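Local coordinates for methanol--corrinoid protein co-methyltransferase (Methanosarcina barkeri, PDB 2I2X) that transfers the methyl group of methanol to the cob(I)amide cofactor carried by its partner MtaC, using a zinc site, in methanogenesis from methanol, at residues 243-248 with 395-400. Sequence-based numbering, arbitrary orientation.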
loop_
_atom_site.group_PDB
_atom_site.type_symbol
_atom_site.label_atom_id
_atom_site.label_comp_id
_atom_site.label_asym_id
_atom_site.label_seq_id
_atom_site.Cartn_x
_atom_site.Cartn_y
_atom_site.Cartn_z
ATOM N N ALA A 243 27.017 0.540 -5.885
ATOM C CA ALA A 243 25.934 1.291 -5.274
ATOM C C ALA A 243 26.244 1.655 -3.802
ATOM O O ALA A 243 26.024 2.784 -3.362
ATOM C CB ALA A 243 24.625 0.489 -5.375
ATOM N N VAL A 244 26.746 0.694 -3.044
ATOM C CA VAL A 244 27.052 0.949 -1.653
ATOM C C VAL A 244 28.196 1.975 -1.507
ATOM O O VAL A 244 28.158 2.819 -0.602
ATOM C CB VAL A 244 27.310 -0.368 -0.845
ATOM C CG1 VAL A 244 28.563 -1.108 -1.319
ATOM C CG2 VAL A 244 27.393 -0.078 0.613
ATOM N N ILE A 245 29.190 1.926 -2.410
ATOM C CA ILE A 245 30.250 2.928 -2.393
ATOM C C ILE A 245 29.639 4.313 -2.586
ATOM O O ILE A 245 29.889 5.225 -1.779
ATOM C CB ILE A 245 31.329 2.639 -3.425
ATOM C CG1 ILE A 245 32.075 1.352 -3.058
ATOM C CG2 ILE A 245 32.341 3.793 -3.489
ATOM C CD1 ILE A 245 32.955 0.849 -4.160
ATOM N N ALA A 246 28.816 4.471 -3.624
ATOM C CA ALA A 246 28.098 5.738 -3.830
ATOM C C ALA A 246 27.390 6.166 -2.546
ATOM O O ALA A 246 27.444 7.337 -2.190
ATOM C CB ALA A 246 27.117 5.667 -5.007
ATOM N N ARG A 247 26.794 5.214 -1.826
ATOM C CA ARG A 247 26.133 5.525 -0.556
ATOM C C ARG A 247 27.063 6.044 0.526
ATOM O O ARG A 247 26.731 7.003 1.237
ATOM C CB ARG A 247 25.375 4.321 -0.005
ATOM C CG ARG A 247 24.591 4.649 1.250
ATOM C CD ARG A 247 23.371 5.503 0.952
ATOM N NE ARG A 247 22.405 4.783 0.108
ATOM C CZ ARG A 247 21.357 5.343 -0.493
ATOM N NH1 ARG A 247 21.111 6.643 -0.325
ATOM N NH2 ARG A 247 20.557 4.598 -1.262
ATOM N N ALA A 248 28.205 5.395 0.666
ATOM C CA ALA A 248 29.189 5.792 1.646
ATOM C C ALA A 248 29.658 7.239 1.431
ATOM O O ALA A 248 29.738 8.011 2.374
ATOM C CB ALA A 248 30.363 4.820 1.618
ATOM N N ASN A 395 37.836 8.730 2.597
ATOM C CA ASN A 395 37.969 7.821 3.734
ATOM C C ASN A 395 36.722 6.911 3.820
ATOM O O ASN A 395 36.831 5.699 4.009
ATOM C CB ASN A 395 38.149 8.590 5.057
ATOM C CG ASN A 395 39.514 9.346 5.153
ATOM O OD1 ASN A 395 40.429 9.140 4.349
ATOM N ND2 ASN A 395 39.629 10.213 6.153
ATOM N N ALA A 396 35.549 7.504 3.623
ATOM C CA ALA A 396 34.297 6.802 3.780
ATOM C C ALA A 396 34.201 5.729 2.716
ATOM O O ALA A 396 33.860 4.577 3.009
ATOM C CB ALA A 396 33.104 7.781 3.704
ATOM N N ALA A 397 34.521 6.097 1.489
ATOM C CA ALA A 397 34.511 5.180 0.364
ATOM C C ALA A 397 35.440 3.988 0.590
ATOM O O ALA A 397 35.079 2.848 0.282
ATOM C CB ALA A 397 34.915 5.943 -0.914
ATOM N N ILE A 398 36.632 4.244 1.137
ATOM C CA ILE A 398 37.621 3.171 1.352
ATOM C C ILE A 398 37.239 2.321 2.555
ATOM O O ILE A 398 37.429 1.102 2.546
ATOM C CB ILE A 398 39.082 3.714 1.482
ATOM C CG1 ILE A 398 39.584 4.196 0.109
ATOM C CG2 ILE A 398 40.027 2.632 2.048
ATOM C CD1 ILE A 398 40.854 5.089 0.177
ATOM N N GLU A 399 36.724 2.983 3.592
ATOM C CA GLU A 399 36.240 2.297 4.774
ATOM C C GLU A 399 35.068 1.382 4.404
ATOM O O GLU A 399 34.935 0.267 4.928
ATOM C CB GLU A 399 35.792 3.299 5.832
ATOM C CG GLU A 399 35.594 2.686 7.204
ATOM C CD GLU A 399 36.895 2.371 7.922
ATOM O OE1 GLU A 399 37.942 3.004 7.618
ATOM O OE2 GLU A 399 36.859 1.488 8.810
ATOM N N CYS A 400 34.232 1.867 3.496
ATOM C CA CYS A 400 33.125 1.080 2.998
ATOM C C CYS A 400 33.644 -0.217 2.366
ATOM O O CYS A 400 33.153 -1.313 2.693
ATOM C CB CYS A 400 32.282 1.904 2.000
ATOM S SG CYS A 400 30.998 0.953 1.103
#
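Cys-400 reaches across to helix 243-248 and lays its sulfur over the turn that begins at Val-244. Its SG stands anti to the backbone N (chi1 171°), which carries the thiol away from its own helix and toward the other. There SG lies 3.8 Å from Val-244 CG2 and 4.0 Å from Val-244 CG1, so both methyls of the valine border the sulfur. Ile-245, the next residue in the helix, brings CG1 to 4.3 Å from SG, bordering the sulfur roughly at a right angle to Val-244 CG2. No hydrogen bond joins the segments; the packing is mostly apolar, with Cys-400 SG and Ala-396 CB also resting against backbone carbonyl oxygens.

One turn further along, Ala-248 turns its CB toward helix 395-400, 3.5 Å from Cys-400 CB. Ala-396 answers from the other helix, placing its CB 3.6 Å from the carbonyl O of Ala-248, while Ile-245 CG2 flanks the interface with its contact to Ala-397 CB at 4.2 Å. Three alanines at the crossing keep side-chain bulk low, in line with an axis separation of 8.4 Å and a 5.5 Å approach between the CA atoms of Ala-248 and Ala-397. The N-to-C directions differ by 142°, a roughly antiparallel but clearly oblique crossing, and all six touching residues are buried.

MtaB combines a TIM barrel with a helix bundle. Away from the zinc and corrinoid sites, this alanine-lined helix-helix packing joins helix 240-259, which follows helix 220-230, to C-terminal helix 389-409, probably part of the bundle. Met-369 adds to the packing at Val-244 and Ala-248, helix 416-430 touches Ile-245 and Ala-397 through Ala-425 and Leu-429, and helix 372-383 meets Ala-396 with Val-378 and Ile-382.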